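PDB 3GYB: transcriptional regulators (LACI-FAMILY TRANSCRIPTIONAL REGULATORY PROTEIN) from Corynebacterium glutamicum, which probably binds cis-regulatory DNA as a LacI-family transcription factor and so regulates gene expression. Local coordinates for residues Leu113-Val126 and Glu176-Ala188. Residues are numbered along the deposited sequence; the frame is centred on the assembly and turned at random.
Sequences LIDLGHTHIAHLRV and EVTAIFSSNDITA
His123 and Phe181 run alongside each other on one face of two neighbouring parallel strands, 121-124 and 179-182. His123 CB lies 3.9 Å from Phe181 O; from there CG runs anti to the backbone N (chi1 174°), which swings the end of the ring toward strand 179-182. ND1 of His123 then donates to Phe181 O at 2.8 Å, a bent bond (134° at the hydrogen). His123 CE1 rests 3.7 Å from Phe181 CE2, the two rings meeting obliquely, and at the tip NE2 bonds a water that also joins Ser183 OG and Val126 N. Leu124 N reaches Phe181 O from the opposite face of the carbonyl, so two donors grip this oxygen; the histidine ring has hydrogen-bond partners at both nitrogens. At the N-terminal ends of the two strands, His118 ND1 and Thr178 OG1 share a nearly straight 2.8 Å hydrogen bond, and Ala179 CB lies over the imidazole face in a CH-pi contact. On the reverse face, Leu124 CG packs against Ile180 CG2 at 3.7 Å. Helix 129-144 covers the His123 and Phe181 face, helix 160-173 the Leu124 and Ile180 face, and strand 207-211 flanks strand 179-182, within a Rossmann-like subdomain of the periplasmic-binding-protein fold.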
ATOM      1  N   LEU A 113      15.893  -1.341 -21.132  1.00 13.81           N
ATOM      2  CA  LEU A 113      15.397  -0.260 -21.973  1.00 14.44           C
ATOM      3  C   LEU A 113      16.314  -0.070 -23.177  1.00 13.56           C
ATOM      4  O   LEU A 113      15.848   0.149 -24.294  1.00 13.39           O
ATOM      5  CB  LEU A 113      15.300   1.037 -21.164  1.00 13.77           C
ATOM      6  CG  LEU A 113      14.266   0.992 -20.034  1.00 13.06           C
ATOM      7  CD1 LEU A 113      14.243   2.339 -19.306  1.00 12.62           C
ATOM      8  CD2 LEU A 113      12.890   0.678 -20.615  1.00 13.24           C
ATOM      9  N   ILE A 114      17.619  -0.161 -22.945  1.00 13.40           N
ATOM     10  CA  ILE A 114      18.592  -0.023 -24.025  1.00 14.89           C
ATOM     11  C   ILE A 114      18.435  -1.163 -25.028  1.00 15.65           C
ATOM     12  O   ILE A 114      18.414  -0.931 -26.241  1.00 16.36           O
ATOM     13  CB  ILE A 114      20.031  -0.016 -23.472  1.00 13.64           C
ATOM     14  CG1 ILE A 114      20.257   1.264 -22.664  1.00 15.34           C
ATOM     15  CG2 ILE A 114      21.048  -0.104 -24.616  1.00 15.01           C
ATOM     16  CD1 ILE A 114      21.570   1.279 -21.911  1.00 13.45           C
ATOM     17  N   ASP A 115      18.314  -2.393 -24.534  1.00 15.82           N
ATOM     18  CA  ASP A 115      18.153  -3.530 -25.435  1.00 16.27           C
ATOM     19  C   ASP A 115      16.829  -3.451 -26.196  1.00 16.67           C
ATOM     20  O   ASP A 115      16.684  -4.065 -27.251  1.00 18.81           O
ATOM     21  CB  ASP A 115      18.243  -4.856 -24.673  1.00 18.23           C
ATOM     22  CG  ASP A 115      19.662  -5.187 -24.243  1.00 21.68           C
ATOM     23  OD1 ASP A 115      20.610  -4.658 -24.861  1.00 24.19           O
ATOM     24  OD2 ASP A 115      19.830  -5.986 -23.298  1.00 25.00           O
ATOM     25  N   LEU A 116      15.865  -2.697 -25.669  1.00 16.25           N
ATOM     26  CA  LEU A 116      14.575  -2.546 -26.347  1.00 15.10           C
ATOM     27  C   LEU A 116      14.639  -1.489 -27.448  1.00 15.80           C
ATOM     28  O   LEU A 116      13.655  -1.255 -28.155  1.00 16.83           O
ATOM     29  CB  LEU A 116      13.469  -2.182 -25.349  1.00 16.15           C
ATOM     30  CG  LEU A 116      12.921  -3.322 -24.489  1.00 15.64           C
ATOM     31  CD1 LEU A 116      12.014  -2.767 -23.402  1.00 15.82           C
ATOM     32  CD2 LEU A 116      12.155  -4.298 -25.369  1.00 17.30           C
ATOM     33  N   GLY A 117      15.790  -0.836 -27.584  1.00 14.89           N
ATOM     34  CA  GLY A 117      15.935   0.168 -28.626  1.00 15.27           C
ATOM     35  C   GLY A 117      15.775   1.620 -28.212  1.00 15.61           C
ATOM     36  O   GLY A 117      15.817   2.516 -29.057  1.00 16.63           O
ATOM     37  N   HIS A 118      15.591   1.866 -26.920  1.00 14.54           N
ATOM     38  CA  HIS A 118      15.437   3.232 -26.431  1.00 14.04           C
ATOM     39  C   HIS A 118      16.807   3.869 -26.226  1.00 13.92           C
ATOM     40  O   HIS A 118      17.739   3.207 -25.772  1.00 15.98           O
ATOM     41  CB  HIS A 118      14.680   3.235 -25.099  1.00 13.95           C
ATOM     42  CG  HIS A 118      13.263   2.767 -25.203  1.00 11.63           C
ATOM     43  ND1 HIS A 118      12.230   3.598 -25.583  1.00 14.53           N
ATOM     44  CD2 HIS A 118      12.711   1.548 -24.998  1.00 14.52           C
ATOM     45  CE1 HIS A 118      11.102   2.908 -25.608  1.00 14.62           C
ATOM     46  NE2 HIS A 118      11.366   1.663 -25.256  1.00 13.90           N
ATOM     47  N   THR A 119      16.932   5.149 -26.568  1.00 13.93           N
ATOM     48  CA  THR A 119      18.186   5.868 -26.375  1.00 16.15           C
ATOM     49  C   THR A 119      17.945   7.088 -25.490  1.00 15.16           C
ATOM     50  O   THR A 119      18.772   7.417 -24.643  1.00 17.28           O
ATOM     51  CB  THR A 119      18.816   6.303 -27.716  1.00 16.71           C
ATOM     52  OG1 THR A 119      17.833   6.954 -28.528  1.00 19.99           O
ATOM     53  CG2 THR A 119      19.370   5.088 -28.450  1.00 18.56           C
ATOM     54  N   HIS A 120      16.814   7.758 -25.690  1.00 15.09           N
ATOM     55  CA  HIS A 120      16.461   8.913 -24.867  1.00 14.49           C
ATOM     56  C   HIS A 120      15.734   8.368 -23.645  1.00 14.22           C
ATOM     57  O   HIS A 120      14.504   8.367 -23.571  1.00 13.35           O
ATOM     58  CB  HIS A 120      15.573   9.876 -25.656  1.00 16.15           C
ATOM     59  CG  HIS A 120      16.311  10.611 -26.731  1.00 19.49           C
ATOM     60  ND1 HIS A 120      17.302  11.527 -26.455  1.00 20.30           N
ATOM     61  CD2 HIS A 120      16.243  10.525 -28.081  1.00 21.80           C
ATOM     62  CE1 HIS A 120      17.817  11.971 -27.587  1.00 23.27           C
ATOM     63  NE2 HIS A 120      17.193  11.380 -28.590  1.00 22.74           N
ATOM     64  N   ILE A 121      16.528   7.897 -22.693  1.00 14.62           N
ATOM     65  CA  ILE A 121      16.027   7.293 -21.469  1.00 13.43           C
ATOM     66  C   ILE A 121      16.201   8.225 -20.285  1.00 13.98           C
ATOM     67  O   ILE A 121      17.258   8.831 -20.108  1.00 14.05           O
ATOM     68  CB  ILE A 121      16.785   5.980 -21.188  1.00 14.44           C
ATOM     69  CG1 ILE A 121      16.578   5.013 -22.358  1.00 13.66           C
ATOM     70  CG2 ILE A 121      16.320   5.374 -19.873  1.00 13.79           C
ATOM     71  CD1 ILE A 121      17.517   3.813 -22.355  1.00 14.02           C
ATOM     72  N   ALA A 122      15.158   8.339 -19.472  1.00 12.93           N
ATOM     73  CA  ALA A 122      15.223   9.201 -18.300  1.00 12.72           C
ATOM     74  C   ALA A 122      15.011   8.404 -17.022  1.00 12.77           C
ATOM     75  O   ALA A 122      14.354   7.362 -17.028  1.00 12.12           O
ATOM     76  CB  ALA A 122      14.183  10.304 -18.404  1.00 14.37           C
ATOM     77  N   HIS A 123      15.572   8.907 -15.928  1.00 12.63           N
ATOM     78  CA  HIS A 123      15.452   8.261 -14.625  1.00 11.52           C
ATOM     79  C   HIS A 123      14.762   9.170 -13.621  1.00 12.29           C
ATOM     80  O   HIS A 123      15.111  10.344 -13.502  1.00 12.59           O
ATOM     81  CB  HIS A 123      16.842   7.905 -14.090  1.00 11.75           C
ATOM     82  CG  HIS A 123      16.842   7.362 -12.692  1.00 12.36           C
ATOM     83  ND1 HIS A 123      16.240   6.168 -12.357  1.00 11.85           N
ATOM     84  CD2 HIS A 123      17.417   7.824 -11.556  1.00 12.81           C
ATOM     85  CE1 HIS A 123      16.451   5.915 -11.077  1.00 11.49           C
ATOM     86  NE2 HIS A 123      17.163   6.905 -10.568  1.00 13.13           N
ATOM     87  N   LEU A 124      13.766   8.638 -12.918  1.00 10.86           N
ATOM     88  CA  LEU A 124      13.083   9.408 -11.883  1.00 12.97           C
ATOM     89  C   LEU A 124      13.755   8.982 -10.589  1.00 13.61           C
ATOM     90  O   LEU A 124      13.603   7.846 -10.151  1.00 15.08           O
ATOM     91  CB  LEU A 124      11.591   9.066 -11.838  1.00 14.59           C
ATOM     92  CG  LEU A 124      10.793   9.563 -13.037  1.00 15.70           C
ATOM     93  CD1 LEU A 124       9.350   9.084 -12.937  1.00 16.64           C
ATOM     94  CD2 LEU A 124      10.855  11.085 -13.075  1.00 18.72           C
ATOM     95  N   ARG A 125      14.502   9.889  -9.972  1.00 15.64           N
ATOM     96  CA  ARG A 125      15.220   9.524  -8.762  1.00 15.61           C
ATOM     97  C   ARG A 125      14.540   9.784  -7.429  1.00 15.71           C
ATOM     98  O   ARG A 125      13.569  10.529  -7.336  1.00 15.16           O
ATOM     99  CB  ARG A 125      16.618  10.166  -8.767  1.00 21.97           C
ATOM    100  CG  ARG A 125      16.642  11.667  -8.901  1.00 23.62           C
ATOM    101  CD  ARG A 125      18.076  12.187  -9.092  1.00 24.24           C
ATOM    102  NE  ARG A 125      18.997  11.708  -8.063  1.00 23.53           N
ATOM    103  CZ  ARG A 125      20.235  12.168  -7.891  1.00 25.16           C
ATOM    104  NH1 ARG A 125      20.706  13.126  -8.681  1.00 22.82           N
ATOM    105  NH2 ARG A 125      21.001  11.677  -6.926  1.00 23.80           N
ATOM    106  N   VAL A 126      15.080   9.130  -6.405  1.00 17.34           N
ATOM    107  CA  VAL A 126      14.617   9.226  -5.027  1.00 19.30           C
ATOM    108  C   VAL A 126      15.862   9.519  -4.185  1.00 20.10           C
ATOM    109  O   VAL A 126      16.943   9.015  -4.483  1.00 18.83           O
ATOM    110  CB  VAL A 126      13.976   7.898  -4.573  1.00 21.26           C
ATOM    111  CG1 VAL A 126      13.622   7.962  -3.100  1.00 24.45           C
ATOM    112  CG2 VAL A 126      12.732   7.621  -5.404  1.00 23.88           C
ATOM    113  N   GLU A 176      11.477  14.401 -25.945  1.00 14.62           N
ATOM    114  CA  GLU A 176      12.166  13.395 -26.753  1.00 15.68           C
ATOM    115  C   GLU A 176      12.298  12.074 -25.991  1.00 14.88           C
ATOM    116  O   GLU A 176      12.597  11.033 -26.580  1.00 14.58           O
ATOM    117  CB  GLU A 176      13.562  13.891 -27.151  1.00 17.25           C
ATOM    118  CG  GLU A 176      14.537  13.999 -25.990  1.00 19.63           C
ATOM    119  CD  GLU A 176      14.542  15.364 -25.325  1.00 22.06           C
ATOM    120  OE1 GLU A 176      13.547  16.108 -25.451  1.00 20.68           O
ATOM    121  OE2 GLU A 176      15.548  15.686 -24.660  1.00 24.79           O
ATOM    122  N   VAL A 177      12.086  12.120 -24.679  1.00 13.64           N
ATOM    123  CA  VAL A 177      12.189  10.923 -23.847  1.00 12.21           C
ATOM    124  C   VAL A 177      11.165   9.869 -24.259  1.00 12.34           C
ATOM    125  O   VAL A 177       9.976  10.165 -24.378  1.00 12.60           O
ATOM    126  CB  VAL A 177      11.981  11.270 -22.360  1.00 13.02           C
ATOM    127  CG1 VAL A 177      11.858   9.996 -21.526  1.00 14.68           C
ATOM    128  CG2 VAL A 177      13.150  12.103 -21.868  1.00 15.55           C
ATOM    129  N   THR A 178      11.632   8.641 -24.469  1.00 12.19           N
ATOM    130  CA  THR A 178      10.747   7.552 -24.879  1.00 12.07           C
ATOM    131  C   THR A 178      10.593   6.455 -23.830  1.00 11.97           C
ATOM    132  O   THR A 178       9.736   5.577 -23.963  1.00 12.71           O
ATOM    133  CB  THR A 178      11.236   6.900 -26.195  1.00 11.89           C
ATOM    134  OG1 THR A 178      12.534   6.320 -25.998  1.00 13.43           O
ATOM    135  CG2 THR A 178      11.322   7.939 -27.292  1.00 14.01           C
ATOM    136  N   ALA A 179      11.410   6.502 -22.785  1.00 11.86           N
ATOM    137  CA  ALA A 179      11.333   5.491 -21.738  1.00 11.52           C
ATOM    138  C   ALA A 179      11.819   6.064 -20.424  1.00 13.12           C
ATOM    139  O   ALA A 179      12.725   6.895 -20.398  1.00 12.25           O
ATOM    140  CB  ALA A 179      12.172   4.272 -22.120  1.00 11.85           C
ATOM    141  N   ILE A 180      11.206   5.613 -19.337  1.00 12.16           N
ATOM    142  CA  ILE A 180      11.570   6.074 -18.008  1.00 11.48           C
ATOM    143  C   ILE A 180      11.856   4.906 -17.078  1.00 12.58           C
ATOM    144  O   ILE A 180      11.088   3.942 -17.031  1.00 10.84           O
ATOM    145  CB  ILE A 180      10.423   6.904 -17.371  1.00 11.16           C
ATOM    146  CG1 ILE A 180      10.204   8.193 -18.164  1.00 12.82           C
ATOM    147  CG2 ILE A 180      10.748   7.210 -15.911  1.00 11.80           C
ATOM    148  CD1 ILE A 180       8.959   8.982 -17.745  1.00 13.62           C
ATOM    149  N   PHE A 181      12.980   4.976 -16.370  1.00 10.95           N
ATOM    150  CA  PHE A 181      13.311   3.973 -15.368  1.00 11.20           C
ATOM    151  C   PHE A 181      13.039   4.685 -14.050  1.00 11.82           C
ATOM    152  O   PHE A 181      13.788   5.575 -13.644  1.00 11.35           O
ATOM    153  CB  PHE A 181      14.784   3.532 -15.444  1.00 11.32           C
ATOM    154  CG  PHE A 181      15.295   2.888 -14.173  1.00 11.07           C
ATOM    155  CD1 PHE A 181      14.491   2.024 -13.430  1.00 11.56           C
ATOM    156  CD2 PHE A 181      16.581   3.154 -13.715  1.00 11.21           C
ATOM    157  CE1 PHE A 181      14.955   1.441 -12.255  1.00 12.47           C
ATOM    158  CE2 PHE A 181      17.055   2.574 -12.539  1.00 11.74           C
ATOM    159  CZ  PHE A 181      16.242   1.718 -11.807  1.00 12.37           C
ATOM    160  N   SER A 182      11.938   4.314 -13.404  1.00 10.47           N
ATOM    161  CA  SER A 182      11.546   4.907 -12.136  1.00 12.74           C
ATOM    162  C   SER A 182      12.287   4.216 -10.996  1.00 11.38           C
ATOM    163  O   SER A 182      12.340   2.989 -10.936  1.00 11.95           O
ATOM    164  CB  SER A 182      10.034   4.757 -11.940  1.00 11.88           C
ATOM    165  OG  SER A 182       9.616   5.426 -10.765  1.00 14.10           O
ATOM    166  N   SER A 183      12.840   5.007 -10.082  1.00 11.78           N
ATOM    167  CA  SER A 183      13.602   4.456  -8.970  1.00 12.29           C
ATOM    168  C   SER A 183      12.829   3.399  -8.194  1.00 12.99           C
ATOM    169  O   SER A 183      13.421   2.473  -7.648  1.00 13.84           O
ATOM    170  CB  SER A 183      14.056   5.575  -8.025  1.00 14.41           C
ATOM    171  OG  SER A 183      15.096   5.114  -7.181  1.00 18.29           O
ATOM    172  N   ASN A 184      11.507   3.531  -8.144  1.00 10.99           N
ATOM    173  CA  ASN A 184      10.687   2.540  -7.451  1.00 11.72           C
ATOM    174  C   ASN A 184       9.272   2.525  -8.012  1.00 10.53           C
ATOM    175  O   ASN A 184       8.895   3.403  -8.783  1.00  9.82           O
ATOM    176  CB  ASN A 184      10.660   2.814  -5.949  1.00 14.21           C
ATOM    177  CG  ASN A 184      10.265   4.230  -5.634  1.00 18.11           C
ATOM    178  OD1 ASN A 184       9.177   4.674  -5.992  1.00 17.12           O
ATOM    179  ND2 ASN A 184      11.160   4.961  -4.976  1.00 25.83           N
ATOM    180  N   ASP A 185       8.504   1.507  -7.633  1.00  9.26           N
ATOM    181  CA  ASP A 185       7.137   1.357  -8.124  1.00  9.52           C
ATOM    182  C   ASP A 185       6.173   2.478  -7.768  1.00 10.43           C
ATOM    183  O   ASP A 185       5.409   2.922  -8.621  1.00 10.69           O
ATOM    184  CB  ASP A 185       6.536   0.039  -7.625  1.00  8.41           C
ATOM    185  CG  ASP A 185       7.099  -1.176  -8.336  1.00 10.19           C
ATOM    186  OD1 ASP A 185       7.948  -1.018  -9.249  1.00 11.59           O
ATOM    187  OD2 ASP A 185       6.677  -2.303  -7.977  1.00 10.90           O
ATOM    188  N   ILE A 186       6.187   2.931  -6.519  1.00 10.68           N
ATOM    189  CA  ILE A 186       5.243   3.969  -6.125  1.00 12.41           C
ATOM    190  C   ILE A 186       5.469   5.224  -6.967  1.00 11.71           C
ATOM    191  O   ILE A 186       4.521   5.893  -7.366  1.00 11.93           O
ATOM    192  CB  ILE A 186       5.342   4.270  -4.604  1.00 12.70           C
ATOM    193  CG1 ILE A 186       4.143   5.112  -4.165  1.00 15.77           C
ATOM    194  CG2 ILE A 186       6.642   4.974  -4.277  1.00 14.98           C
ATOM    195  CD1 ILE A 186       2.803   4.424  -4.388  1.00 16.06           C
ATOM    196  N   THR A 187       6.726   5.526  -7.263  1.00 10.71           N
ATOM    197  CA  THR A 187       7.021   6.681  -8.097  1.00 11.71           C
ATOM    198  C   THR A 187       6.507   6.405  -9.516  1.00 12.32           C
ATOM    199  O   THR A 187       5.975   7.298 -10.181  1.00 12.18           O
ATOM    200  CB  THR A 187       8.539   6.960  -8.114  1.00 13.21           C
ATOM    201  OG1 THR A 187       8.944   7.377  -6.803  1.00 14.31           O
ATOM    202  CG2 THR A 187       8.887   8.067  -9.121  1.00 13.82           C
ATOM    203  N   ALA A 188       6.647   5.159  -9.962  1.00 10.07           N
ATOM    204  CA  ALA A 188       6.202   4.762 -11.299  1.00 11.43           C
ATOM    205  C   ALA A 188       4.691   4.899 -11.459  1.00 11.49           C
ATOM    206  O   ALA A 188       4.203   5.151 -12.564  1.00 13.73           O
ATOM    207  CB  ALA A 188       6.637   3.317 -11.600  1.00 10.08           C
TER
HETATM  208  O   HOH W   1      14.740   6.731 -27.464  1.00 15.69           O
HETATM  209  O   HOH W   2      17.002   6.925  -7.761  1.00 16.47           O